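Local coordinates for transcription inhibitor protein Gfh1 (Thermus thermophilus, PDB 2F23), which inhibits the catalytic activities of RNA polymerase by partially occluding its substrate-binding site and preventing NTP binding, at residues 3-8 with 66-71; 31-36 with 50-55; 93-98 with 146-151; 103-108 with 116-121. One frame throughout, in Å; residues are numbered along the deposited sequence.

Interaction 1: 3-8 with 66-71; sequences REVKLT and EDILSR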
loop_
_atom_site.group_PDB
_atom_site.type_symbol
_atom_site.label_atom_id
_atom_site.label_comp_id
_atom_site.label_asym_id
_atom_site.label_seq_id
_atom_site.Cartn_x
_atom_site.Cartn_y
_atom_site.Cartn_z
ATOM N N ARG A 3 -4.199 6.173 -14.830
ATOM C CA ARG A 3 -3.637 7.487 -14.397
ATOM C C ARG A 3 -2.127 7.380 -14.201
ATOM O O ARG A 3 -1.613 6.318 -13.849
ATOM C CB ARG A 3 -4.295 7.930 -13.087
ATOM C CG ARG A 3 -3.930 9.339 -12.647
ATOM C CD ARG A 3 -4.548 9.674 -11.294
ATOM N NE ARG A 3 -4.309 11.065 -10.913
ATOM C CZ ARG A 3 -4.673 11.597 -9.750
ATOM N NH1 ARG A 3 -5.295 10.857 -8.842
ATOM N NH2 ARG A 3 -4.420 12.875 -9.498
ATOM N N GLU A 4 -1.422 8.485 -14.433
ATOM C CA GLU A 4 0.031 8.529 -14.286
ATOM C C GLU A 4 0.469 8.079 -12.893
ATOM O O GLU A 4 -0.258 8.263 -11.916
ATOM C CB GLU A 4 0.539 9.949 -14.548
ATOM C CG GLU A 4 -0.124 11.009 -13.680
ATOM C CD GLU A 4 0.404 12.406 -13.949
ATOM O OE1 GLU A 4 0.366 12.844 -15.118
ATOM O OE2 GLU A 4 0.851 13.068 -12.989
ATOM N N VAL A 5 1.661 7.493 -12.809
ATOM C CA VAL A 5 2.189 7.017 -11.532
ATOM C C VAL A 5 3.559 7.609 -11.241
ATOM O O VAL A 5 4.515 7.380 -11.978
ATOM C CB VAL A 5 2.322 5.478 -11.516
ATOM C CG1 VAL A 5 2.847 5.010 -10.166
ATOM C CG2 VAL A 5 0.980 4.841 -11.817
ATOM N N LYS A 6 3.648 8.371 -10.158
ATOM C CA LYS A 6 4.905 8.989 -9.765
ATOM C C LYS A 6 5.415 8.310 -8.504
ATOM O O LYS A 6 4.646 8.058 -7.576
ATOM C CB LYS A 6 4.700 10.480 -9.486
ATOM C CG LYS A 6 4.315 11.299 -10.703
ATOM C CD LYS A 6 4.041 12.745 -10.325
ATOM C CE LYS A 6 2.603 12.957 -9.863
ATOM N NZ LYS A 6 2.222 12.148 -8.673
ATOM N N LEU A 7 6.707 7.993 -8.487
ATOM C CA LEU A 7 7.332 7.358 -7.330
ATOM C C LEU A 7 8.683 7.994 -7.057
ATOM O O LEU A 7 9.362 8.439 -7.980
ATOM C CB LEU A 7 7.565 5.864 -7.584
ATOM C CG LEU A 7 6.376 4.906 -7.530
ATOM C CD1 LEU A 7 6.816 3.516 -7.976
ATOM C CD2 LEU A 7 5.836 4.853 -6.111
ATOM N N THR A 8 9.065 8.058 -5.790
ATOM C CA THR A 8 10.385 8.569 -5.454
ATOM C C THR A 8 11.258 7.319 -5.525
ATOM O O THR A 8 10.746 6.207 -5.661
ATOM C CB THR A 8 10.457 9.112 -4.018
ATOM O OG1 THR A 8 9.978 8.110 -3.113
ATOM C CG2 THR A 8 9.623 10.377 -3.866
ATOM N N GLU A 66 3.133 -4.978 -10.179
ATOM C CA GLU A 66 3.807 -4.929 -11.468
ATOM C C GLU A 66 3.264 -3.787 -12.311
ATOM O O GLU A 66 4.012 -3.140 -13.041
ATOM C CB GLU A 66 3.637 -6.260 -12.204
ATOM C CG GLU A 66 4.511 -7.366 -11.633
ATOM C CD GLU A 66 4.259 -8.719 -12.269
ATOM O OE1 GLU A 66 5.121 -9.604 -12.109
ATOM O OE2 GLU A 66 3.205 -8.904 -12.912
ATOM N N ASP A 67 1.963 -3.536 -12.200
ATOM C CA ASP A 67 1.334 -2.461 -12.957
ATOM C C ASP A 67 1.907 -1.111 -12.544
ATOM O O ASP A 67 2.331 -0.317 -13.387
ATOM C CB ASP A 67 -0.179 -2.452 -12.721
ATOM C CG ASP A 67 -0.877 -1.342 -13.483
ATOM O OD1 ASP A 67 -1.702 -0.627 -12.876
ATOM O OD2 ASP A 67 -0.603 -1.188 -14.692
ATOM N N ILE A 68 1.920 -0.858 -11.240
ATOM C CA ILE A 68 2.429 0.402 -10.717
ATOM C C ILE A 68 3.914 0.595 -10.991
ATOM O O ILE A 68 4.333 1.649 -11.460
ATOM C CB ILE A 68 2.179 0.501 -9.207
ATOM C CG1 ILE A 68 0.674 0.415 -8.946
ATOM C CG2 ILE A 68 2.767 1.799 -8.654
ATOM C CD1 ILE A 68 0.305 0.502 -7.510
ATOM N N LEU A 69 4.707 -0.428 -10.705
ATOM C CA LEU A 69 6.144 -0.344 -10.915
ATOM C C LEU A 69 6.550 -0.173 -12.374
ATOM O O LEU A 69 7.476 0.578 -12.682
ATOM C CB LEU A 69 6.825 -1.582 -10.325
ATOM C CG LEU A 69 6.910 -1.607 -8.796
ATOM C CD1 LEU A 69 7.361 -2.985 -8.341
ATOM C CD2 LEU A 69 7.885 -0.533 -8.305
ATOM N N SER A 70 5.850 -0.854 -13.272
ATOM C CA SER A 70 6.174 -0.777 -14.689
ATOM C C SER A 70 5.813 0.563 -15.324
ATOM O O SER A 70 6.418 0.961 -16.322
ATOM C CB SER A 70 5.474 -1.909 -15.452
ATOM O OG SER A 70 4.068 -1.736 -15.451
ATOM N N ARG A 71 4.843 1.265 -14.743
ATOM C CA ARG A 71 4.413 2.544 -15.294
ATOM C C ARG A 71 4.930 3.748 -14.527
ATOM O O ARG A 71 4.704 4.893 -14.922
ATOM C CB ARG A 71 2.886 2.600 -15.347
ATOM C CG ARG A 71 2.282 1.513 -16.221
ATOM C CD ARG A 71 0.794 1.709 -16.469
ATOM N NE ARG A 71 -0.004 1.635 -15.249
ATOM C CZ ARG A 71 -0.386 2.688 -14.536
ATOM N NH1 ARG A 71 -0.044 3.911 -14.918
ATOM N NH2 ARG A 71 -1.111 2.519 -13.438
HETATM O O HOH W 1 -2.574 4.371 -12.079
HETATM O O HOH W 2 3.010 6.905 -15.404
#
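At the base of the helical hairpin of this GreA/GreB-family protein, the short strand 5-7 crosses helix 46-71 at residues 66-71, the local axes 8.1 Å apart at 77°. Val5 has the most surface covered here. Its CG1, anti to the backbone N, meets Ile68 CG2 at 3.6 Å, while its CG2 lies 3.4 Å from Arg71 NH1, so one branch packs on the helix, the other on a guanidinium. Leu7 extends the apolar patch, its CD1 4.2 Å from Leu69 CD2. Arg71 bends at chi3 (-63°) and holds both carboxylate oxygens of Asp67, NE on OD2 and NH2 on OD1, in a salt bridge that fixes the guanidinium's rotation. NH1 then reaches Arg3 O at 3.1 Å, within the guanidinium plane but above that of the carbonyl. One water bridges Arg3 O and Arg71 NH2, a second Val5 N and Arg71 O. An alanine at Val5 would probably loosen the packing against Ile68 and Arg71, since both methyls making these contacts would be gone. Val5 and Leu7 also bond through their backbones to Val73, so the chain's start is tied to the strand following the helix, a two-stranded parallel sheet closing the base of an antiparallel coiled-coil hairpin.

Interaction 2: 31-36 with 50-55; sequences KILQEL and AAKQEK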
loop_
_atom_site.group_PDB
_atom_site.type_symbol
_atom_site.label_atom_id
_atom_site.label_comp_id
_atom_site.label_asym_id
_atom_site.label_seq_id
_atom_site.Cartn_x
_atom_site.Cartn_y
_atom_site.Cartn_z
ATOM N N LYS A 31 3.248 -24.275 -4.723
ATOM C CA LYS A 31 3.735 -25.581 -4.296
ATOM C C LYS A 31 2.650 -26.276 -3.476
ATOM O O LYS A 31 2.370 -27.458 -3.674
ATOM C CB LYS A 31 5.007 -25.427 -3.458
ATOM C CG LYS A 31 5.614 -26.747 -3.001
ATOM C CD LYS A 31 6.849 -26.523 -2.141
ATOM C CE LYS A 31 6.503 -25.813 -0.840
ATOM N NZ LYS A 31 5.575 -26.614 0.005
ATOM N N ILE A 32 2.039 -25.534 -2.557
ATOM C CA ILE A 32 0.975 -26.076 -1.719
ATOM C C ILE A 32 -0.189 -26.576 -2.570
ATOM O O ILE A 32 -0.706 -27.673 -2.351
ATOM C CB ILE A 32 0.466 -25.010 -0.722
ATOM C CG1 ILE A 32 1.545 -24.734 0.327
ATOM C CG2 ILE A 32 -0.831 -25.472 -0.059
ATOM C CD1 ILE A 32 1.175 -23.657 1.319
ATOM N N LEU A 33 -0.598 -25.772 -3.546
ATOM C CA LEU A 33 -1.700 -26.154 -4.416
ATOM C C LEU A 33 -1.365 -27.429 -5.180
ATOM O O LEU A 33 -2.178 -28.351 -5.256
ATOM C CB LEU A 33 -2.015 -25.030 -5.412
ATOM C CG LEU A 33 -3.096 -25.374 -6.444
ATOM C CD1 LEU A 33 -4.396 -25.717 -5.730
ATOM C CD2 LEU A 33 -3.302 -24.199 -7.396
ATOM N N GLN A 34 -0.162 -27.484 -5.741
ATOM C CA GLN A 34 0.265 -28.653 -6.502
ATOM C C GLN A 34 0.259 -29.909 -5.637
ATOM O O GLN A 34 -0.192 -30.969 -6.075
ATOM C CB GLN A 34 1.664 -28.430 -7.078
ATOM C CG GLN A 34 2.148 -29.546 -7.993
ATOM C CD GLN A 34 1.222 -29.781 -9.172
ATOM O OE1 GLN A 34 0.837 -28.844 -9.872
ATOM N NE2 GLN A 34 0.864 -31.040 -9.403
ATOM N N GLU A 35 0.760 -29.789 -4.412
ATOM C CA GLU A 35 0.800 -30.919 -3.488
ATOM C C GLU A 35 -0.608 -31.450 -3.222
ATOM O O GLU A 35 -0.831 -32.662 -3.206
ATOM C CB GLU A 35 1.437 -30.505 -2.153
ATOM C CG GLU A 35 2.796 -29.826 -2.258
ATOM C CD GLU A 35 3.871 -30.714 -2.848
ATOM O OE1 GLU A 35 3.727 -31.137 -4.014
ATOM O OE2 GLU A 35 4.867 -30.986 -2.143
ATOM N N LEU A 36 -1.558 -30.540 -3.014
ATOM C CA LEU A 36 -2.938 -30.926 -2.743
ATOM C C LEU A 36 -3.606 -31.548 -3.962
ATOM O O LEU A 36 -4.455 -32.434 -3.831
ATOM C CB LEU A 36 -3.749 -29.713 -2.276
ATOM C CG LEU A 36 -3.365 -29.129 -0.914
ATOM C CD1 LEU A 36 -4.210 -27.897 -0.638
ATOM C CD2 LEU A 36 -3.568 -30.170 0.179
ATOM N N ALA A 50 -9.273 -23.456 -0.555
ATOM C CA ALA A 50 -8.559 -22.459 0.238
ATOM C C ALA A 50 -7.200 -22.177 -0.395
ATOM O O ALA A 50 -6.748 -21.032 -0.426
ATOM C CB ALA A 50 -8.380 -22.956 1.678
ATOM N N ALA A 51 -6.555 -23.225 -0.902
ATOM C CA ALA A 51 -5.249 -23.084 -1.537
ATOM C C ALA A 51 -5.364 -22.265 -2.816
ATOM O O ALA A 51 -4.506 -21.432 -3.106
ATOM C CB ALA A 51 -4.663 -24.457 -1.842
ATOM N N LYS A 52 -6.421 -22.503 -3.586
ATOM C CA LYS A 52 -6.617 -21.748 -4.817
ATOM C C LYS A 52 -6.958 -20.290 -4.489
ATOM O O LYS A 52 -6.527 -19.374 -5.192
ATOM C CB LYS A 52 -7.729 -22.379 -5.662
ATOM C CG LYS A 52 -7.350 -23.737 -6.250
ATOM C CD LYS A 52 -8.400 -24.259 -7.229
ATOM C CE LYS A 52 -9.720 -24.540 -6.546
ATOM N NZ LYS A 52 -10.719 -25.084 -7.512
ATOM N N GLN A 53 -7.714 -20.075 -3.414
ATOM C CA GLN A 53 -8.091 -18.724 -3.018
ATOM C C GLN A 53 -6.874 -17.910 -2.587
ATOM O O GLN A 53 -6.762 -16.729 -2.918
ATOM C CB GLN A 53 -9.114 -18.760 -1.879
ATOM C CG GLN A 53 -9.562 -17.380 -1.418
ATOM C CD GLN A 53 -10.592 -17.435 -0.306
ATOM O OE1 GLN A 53 -10.319 -17.930 0.788
ATOM N NE2 GLN A 53 -11.785 -16.922 -0.583
ATOM N N GLU A 54 -5.959 -18.543 -1.858
ATOM C CA GLU A 54 -4.762 -17.849 -1.394
ATOM C C GLU A 54 -3.828 -17.546 -2.564
ATOM O O GLU A 54 -3.242 -16.463 -2.634
ATOM C CB GLU A 54 -4.047 -18.687 -0.331
ATOM C CG GLU A 54 -2.757 -18.071 0.217
ATOM C CD GLU A 54 -2.944 -16.694 0.851
ATOM O OE1 GLU A 54 -4.093 -16.241 1.027
ATOM O OE2 GLU A 54 -1.921 -16.061 1.184
ATOM N N LYS A 55 -3.696 -18.495 -3.488
ATOM C CA LYS A 55 -2.844 -18.287 -4.652
ATOM C C LYS A 55 -3.377 -17.098 -5.454
ATOM O O LYS A 55 -2.608 -16.251 -5.900
ATOM C CB LYS A 55 -2.822 -19.552 -5.523
ATOM C CG LYS A 55 -1.931 -19.467 -6.757
ATOM C CD LYS A 55 -1.775 -20.843 -7.401
ATOM C CE LYS A 55 -0.925 -20.790 -8.659
ATOM N NZ LYS A 55 -1.636 -20.111 -9.768
#
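Leu33 and Ala51 have the most surface buried where segments 31-36 and 50-55 meet, with Lys55 next. The CA atoms of Leu33 and Ala51 are the nearest pair between the two backbones, 5.5 Å apart, and both side chains start toward the opposite helix. Leu33 holds CG anti to the backbone N (chi1 176°), and its two methyls divide the work. CD1 touches Lys52 CG at 3.6 Å and lies 4.1 Å from Ala51 CB, whereas CD2 meets Lys55 CD at 3.7 Å, the leucine and this lysine crossing at about a right angle. Ala51 offers a single methyl, which also receives Leu36 CD1 at 3.7 Å, with Ile32 CG2 a little farther off at the margin. The small residue thus lets branches from three positions of the facing helix converge on one carbon.

Lys52 and Lys55 contribute methylene groups, and their charged ends are engaged elsewhere. Lys55 runs extended as far as CE and bends only at chi4, its NZ forming a salt bridge with Glu59; Lys52 bends at chi3 and pairs through NZ with Glu49. Apolar carbon therefore lines the seam while the ammonium groups are paired with acids of their own helix. Leu48 continues the apolar line, touching both Leu33 and Leu36.

The local axes approach to 9.2 Å and their directions differ by 157°, so the helices run nearly antiparallel. Such apolar packing, taking in the methylenes of lysines, is characteristic of the antiparallel coiled-coil hairpin that forms the N-terminal domain of Gre-family factors.

Interaction 3: 93-98 with 146-151; sequences DPLSGE and KREFRV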
loop_
_atom_site.group_PDB
_atom_site.type_symbol
_atom_site.label_atom_id
_atom_site.label_comp_id
_atom_site.label_asym_id
_atom_site.label_seq_id
_atom_site.Cartn_x
_atom_site.Cartn_y
_atom_site.Cartn_z
ATOM N N ASP A 93 -3.872 3.628 -2.345
ATOM C CA ASP A 93 -3.427 2.287 -1.997
ATOM C C ASP A 93 -2.959 1.635 -3.303
ATOM O O ASP A 93 -3.740 1.479 -4.241
ATOM C CB ASP A 93 -4.600 1.502 -1.401
ATOM C CG ASP A 93 -4.190 0.149 -0.863
ATOM O OD1 ASP A 93 -3.385 -0.533 -1.529
ATOM O OD2 ASP A 93 -4.683 -0.240 0.220
ATOM N N PRO A 94 -1.674 1.263 -3.385
ATOM C CA PRO A 94 -1.140 0.640 -4.599
ATOM C C PRO A 94 -1.706 -0.733 -4.936
ATOM O O PRO A 94 -1.640 -1.166 -6.086
ATOM C CB PRO A 94 0.366 0.604 -4.335
ATOM C CG PRO A 94 0.451 0.491 -2.854
ATOM C CD PRO A 94 -0.613 1.454 -2.381
ATOM N N LEU A 95 -2.270 -1.408 -3.940
ATOM C CA LEU A 95 -2.829 -2.739 -4.155
ATOM C C LEU A 95 -4.316 -2.739 -4.514
ATOM O O LEU A 95 -4.767 -3.578 -5.295
ATOM C CB LEU A 95 -2.606 -3.612 -2.913
ATOM C CG LEU A 95 -1.175 -4.049 -2.568
ATOM C CD1 LEU A 95 -0.601 -4.870 -3.714
ATOM C CD2 LEU A 95 -0.301 -2.840 -2.291
ATOM N N SER A 96 -5.075 -1.801 -3.956
ATOM C CA SER A 96 -6.511 -1.745 -4.223
ATOM C C SER A 96 -6.941 -0.562 -5.080
ATOM O O SER A 96 -8.022 -0.578 -5.673
ATOM C CB SER A 96 -7.284 -1.705 -2.906
ATOM O OG SER A 96 -7.100 -0.458 -2.253
ATOM N N GLY A 97 -6.101 0.465 -5.139
ATOM C CA GLY A 97 -6.432 1.642 -5.920
ATOM C C GLY A 97 -7.308 2.594 -5.126
ATOM O O GLY A 97 -7.712 3.642 -5.626
ATOM N N GLU A 98 -7.604 2.228 -3.883
ATOM C CA GLU A 98 -8.436 3.060 -3.021
ATOM C C GLU A 98 -7.787 4.423 -2.799
ATOM O O GLU A 98 -6.587 4.517 -2.548
ATOM C CB GLU A 98 -8.651 2.375 -1.670
ATOM C CG GLU A 98 -9.522 3.168 -0.702
ATOM C CD GLU A 98 -9.732 2.450 0.619
ATOM O OE1 GLU A 98 -10.215 1.296 0.601
ATOM O OE2 GLU A 98 -9.419 3.040 1.674
ATOM N N LYS A 146 -3.852 -1.286 9.395
ATOM C CA LYS A 146 -2.612 -0.980 8.690
ATOM C C LYS A 146 -2.799 -1.117 7.182
ATOM O O LYS A 146 -3.252 -2.150 6.694
ATOM C CB LYS A 146 -1.502 -1.921 9.170
ATOM C CG LYS A 146 -0.115 -1.640 8.610
ATOM C CD LYS A 146 0.869 -2.707 9.079
ATOM C CE LYS A 146 2.291 -2.425 8.612
ATOM N NZ LYS A 146 2.854 -1.201 9.245
ATOM N N ARG A 147 -2.443 -0.068 6.448
ATOM C CA ARG A 147 -2.573 -0.072 4.996
ATOM C C ARG A 147 -1.385 0.643 4.365
ATOM O O ARG A 147 -0.767 1.503 4.990
ATOM C CB ARG A 147 -3.863 0.636 4.581
ATOM C CG ARG A 147 -5.139 -0.033 5.067
ATOM C CD ARG A 147 -5.827 -0.850 3.980
ATOM N NE ARG A 147 -5.191 -2.139 3.702
ATOM C CZ ARG A 147 -4.115 -2.312 2.940
ATOM N NH1 ARG A 147 -3.523 -1.276 2.360
ATOM N NH2 ARG A 147 -3.637 -3.534 2.740
ATOM N N GLU A 148 -1.073 0.281 3.127
ATOM C CA GLU A 148 0.035 0.900 2.409
ATOM C C GLU A 148 -0.515 1.930 1.429
ATOM O O GLU A 148 -1.466 1.654 0.700
ATOM C CB GLU A 148 0.839 -0.170 1.664
ATOM C CG GLU A 148 1.899 0.375 0.722
ATOM C CD GLU A 148 2.801 -0.711 0.158
ATOM O OE1 GLU A 148 3.879 -0.960 0.737
ATOM O OE2 GLU A 148 2.426 -1.320 -0.861
ATOM N N PHE A 149 0.076 3.122 1.423
ATOM C CA PHE A 149 -0.367 4.190 0.532
ATOM C C PHE A 149 0.773 4.901 -0.167
ATOM O O PHE A 149 1.850 5.079 0.394
ATOM C CB PHE A 149 -1.145 5.267 1.296
ATOM C CG PHE A 149 -2.467 4.812 1.827
ATOM C CD1 PHE A 149 -2.583 4.363 3.139
ATOM C CD2 PHE A 149 -3.599 4.846 1.024
ATOM C CE1 PHE A 149 -3.813 3.954 3.643
ATOM C CE2 PHE A 149 -4.836 4.439 1.520
ATOM C CZ PHE A 149 -4.940 3.993 2.832
ATOM N N ARG A 150 0.512 5.321 -1.397
ATOM C CA ARG A 150 1.481 6.082 -2.173
ATOM C C ARG A 150 0.994 7.520 -2.073
ATOM O O ARG A 150 -0.206 7.774 -2.171
ATOM C CB ARG A 150 1.468 5.634 -3.636
ATOM C CG ARG A 150 2.351 6.461 -4.558
ATOM C CD ARG A 150 2.410 5.827 -5.939
ATOM N NE ARG A 150 1.097 5.786 -6.571
ATOM C CZ ARG A 150 0.601 6.759 -7.328
ATOM N NH1 ARG A 150 1.310 7.856 -7.552
ATOM N NH2 ARG A 150 -0.606 6.632 -7.862
ATOM N N VAL A 151 1.912 8.454 -1.847
ATOM C CA VAL A 151 1.549 9.865 -1.756
ATOM C C VAL A 151 1.374 10.383 -3.179
ATOM O O VAL A 151 2.318 10.399 -3.961
ATOM C CB VAL A 151 2.649 10.680 -1.045
ATOM C CG1 VAL A 151 2.252 12.148 -0.979
ATOM C CG2 VAL A 151 2.871 10.125 0.356
#
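A single aspartate carboxylate organises its own turn with one oxygen and reaches the neighbouring strand with the other. Asp93 OD1 accepts from Leu95 N at 2.8 Å through its anti lone pair, an Asx turn, and from Ser96 N, which comes from above the carboxylate plane. OD2 forms a salt bridge with Arg147 NH1 at 2.6 Å, the carboxylate and guanidinium planes 27° apart; CG anti to the backbone N (chi1 -173°) sets the carboxylate between these partners. Arg147 bends at chi2 and chi3 to bring NH1 there. Asp93 CA also makes a CA-H...O contact with Glu148 O at 3.4 Å, and its CB lies 4.1 Å from Phe149 CE2. An alanine at Asp93 would probably destabilise both the turn and its tie to the strand, since the acceptor of two backbone N-H groups and the partner of Arg147 would be lost together.

Beside it, Pro94 CG packs 3.3 Å from Glu148 OE2, which also touches Leu95 CD2 and is hydrogen-bonded to Gln18. The turn closes through Asp93 N to Glu98 O, 2.9 Å, and Gly97 N to Asp93 O. With Pro94 against Ile68 of the coiled coil, this is a beta-hairpin connection, joining strands 88-92 and 99-105 in the FKBP-like C-terminal domain.

Interaction 4: 103-108 with 116-121; sequences QVVSPA and PMKISD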
loop_
_atom_site.group_PDB
_atom_site.type_symbol
_atom_site.label_atom_id
_atom_site.label_comp_id
_atom_site.label_asym_id
_atom_site.label_seq_id
_atom_site.Cartn_x
_atom_site.Cartn_y
_atom_site.Cartn_z
ATOM N N GLN A 103 -5.541 15.517 6.282
ATOM C CA GLN A 103 -4.884 16.782 6.537
ATOM C C GLN A 103 -4.197 16.639 7.878
ATOM O O GLN A 103 -4.822 16.246 8.864
ATOM C CB GLN A 103 -5.866 17.957 6.586
ATOM C CG GLN A 103 -5.159 19.262 6.932
ATOM C CD GLN A 103 -6.066 20.474 6.911
ATOM O OE1 GLN A 103 -7.166 20.455 7.465
ATOM N NE2 GLN A 103 -5.595 21.551 6.284
ATOM N N VAL A 104 -2.902 16.928 7.909
ATOM C CA VAL A 104 -2.147 16.845 9.149
ATOM C C VAL A 104 -2.472 18.101 9.954
ATOM O O VAL A 104 -2.329 19.218 9.459
ATOM C CB VAL A 104 -0.624 16.773 8.878
ATOM C CG1 VAL A 104 0.135 16.787 10.187
ATOM C CG2 VAL A 104 -0.291 15.495 8.103
ATOM N N VAL A 105 -2.928 17.914 11.189
ATOM C CA VAL A 105 -3.283 19.047 12.034
ATOM C C VAL A 105 -2.750 18.866 13.447
ATOM O O VAL A 105 -2.201 17.818 13.782
ATOM C CB VAL A 105 -4.819 19.217 12.110
ATOM C CG1 VAL A 105 -5.384 19.497 10.718
ATOM C CG2 VAL A 105 -5.456 17.954 12.683
ATOM N N SER A 106 -2.902 19.891 14.275
ATOM C CA SER A 106 -2.451 19.783 15.655
ATOM C C SER A 106 -3.369 18.807 16.380
ATOM O O SER A 106 -4.521 18.615 15.990
ATOM C CB SER A 106 -2.478 21.149 16.342
ATOM O OG SER A 106 -1.467 21.987 15.811
ATOM N N PRO A 107 -2.869 18.166 17.445
ATOM C CA PRO A 107 -3.654 17.202 18.218
ATOM C C PRO A 107 -5.069 17.657 18.566
ATOM O O PRO A 107 -6.018 16.886 18.443
ATOM C CB PRO A 107 -2.790 16.980 19.454
ATOM C CG PRO A 107 -1.411 17.055 18.886
ATOM C CD PRO A 107 -1.498 18.273 17.984
ATOM N N ALA A 108 -5.203 18.911 18.984
ATOM C CA ALA A 108 -6.495 19.464 19.369
ATOM C C ALA A 108 -7.495 19.602 18.223
ATOM O O ALA A 108 -8.689 19.776 18.459
ATOM C CB ALA A 108 -6.292 20.816 20.039
ATOM N N PRO A 116 -11.170 15.769 4.034
ATOM C CA PRO A 116 -10.115 14.824 4.419
ATOM C C PRO A 116 -10.074 14.553 5.921
ATOM O O PRO A 116 -10.485 15.395 6.721
ATOM C CB PRO A 116 -8.845 15.505 3.917
ATOM C CG PRO A 116 -9.181 16.959 3.996
ATOM C CD PRO A 116 -10.588 16.992 3.454
ATOM N N MET A 117 -9.591 13.372 6.297
ATOM C CA MET A 117 -9.490 13.022 7.709
ATOM C C MET A 117 -8.477 13.961 8.353
ATOM O O MET A 117 -7.364 14.098 7.851
ATOM C CB MET A 117 -8.990 11.579 7.895
ATOM C CG MET A 117 -9.944 10.463 7.489
ATOM S SD MET A 117 -9.637 8.916 8.428
ATOM C CE MET A 117 -7.917 8.988 8.676
ATOM N N LYS A 118 -8.859 14.614 9.447
ATOM C CA LYS A 118 -7.935 15.500 10.148
ATOM C C LYS A 118 -7.171 14.620 11.127
ATOM O O LYS A 118 -7.714 14.168 12.136
ATOM C CB LYS A 118 -8.686 16.606 10.889
ATOM C CG LYS A 118 -9.327 17.629 9.963
ATOM C CD LYS A 118 -9.822 18.841 10.734
ATOM C CE LYS A 118 -10.448 19.867 9.804
ATOM N NZ LYS A 118 -11.694 19.341 9.177
ATOM N N ILE A 119 -5.908 14.376 10.803
ATOM C CA ILE A 119 -5.044 13.514 11.593
ATOM C C ILE A 119 -4.039 14.308 12.416
ATOM O O ILE A 119 -3.359 15.191 11.896
ATOM C CB ILE A 119 -4.285 12.555 10.658
ATOM C CG1 ILE A 119 -5.288 11.792 9.794
ATOM C CG2 ILE A 119 -3.420 11.592 11.458
ATOM C CD1 ILE A 119 -4.644 10.953 8.732
ATOM N N SER A 120 -3.948 13.981 13.701
ATOM C CA SER A 120 -3.017 14.655 14.597
ATOM C C SER A 120 -1.581 14.365 14.185
ATOM O O SER A 120 -1.240 13.221 13.887
ATOM C CB SER A 120 -3.242 14.174 16.031
ATOM O OG SER A 120 -2.176 14.573 16.878
ATOM N N ASP A 121 -0.740 15.396 14.165
ATOM C CA ASP A 121 0.650 15.201 13.791
ATOM C C ASP A 121 1.414 14.392 14.838
ATOM O O ASP A 121 2.530 13.952 14.588
ATOM C CB ASP A 121 1.349 16.550 13.530
ATOM C CG ASP A 121 1.387 17.458 14.749
ATOM O OD1 ASP A 121 1.958 18.564 14.621
ATOM O OD2 ASP A 121 0.858 17.093 15.818
HETATM O O HOH W 3 1.138 20.552 16.484
#
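Four backbone hydrogen bonds join the strands in a parallel ladder. Gln103 N donates to Met117 O at 2.8 Å, and Gln103 O accepts from Ile119 N in its carbonyl plane. Val105 N then bonds to Ile119 O, 2.8 Å with an N-H...O angle of 169°, and Val105 O receives Asp121 N nearly along the C=O axis. CA-H...O contacts lie between these bonds, Lys118 CA to Gln103 O, Val104 CA to Ile119 O and Ser120 CA to Val105 O, each at 3.4 Å.

The side chains sort to the two faces. Gln103 and Lys118 run alongside each other in the same direction, and Val105 CG2 sits 3.9 Å from Lys118 CB. On the other face, beside Ile119, Val104 CG1 meets Asp121 CB at 3.6 Å.

Past the last bond the chain turns, and Pro107 CG comes 3.3 Å from Ser120 OG while its CD lies 3.4 Å from Asp121 OD2. Asp121 OD1 accepts from a water that also bonds Ser106 OG, linking the ends of the two strands.

Farther out, polar ends find partners outside the two segments: Lys118 NZ in Asp114, Gln103 NE2 in Gly86 O, and Ser120 OG in Ala122 N. Strand 117-120 is outermost in the five-stranded mixed sheet; strand 99-105 separates it from antiparallel strand 88-92, and helix 124-129 follows shortly after it in the chain.

How the interactions relate
Interactions 1 and 2 share helix 46-71 but use it differently: near the base, strand 5-7 packs in a buried contact with an arginine and waters at its margin, whereas toward the tip, 30 Å away between centres, two helices meet at the surface through apolar carbons and lysine stems. Interactions 3 and 4 reach one sheet, 19 Å apart between centres. The former, 3 Å from the chain's centre, rests on an Asx turn and a salt bridge; the latter, at the sheet's edge, on regular backbone bonding. Interactions 1 and 3 touch, with Ile68 on Pro94 and Leu7 on Arg150, joining coiled coil and C-terminal domain. Interactions 2 and 4 lie on opposite sides of the chain's centre.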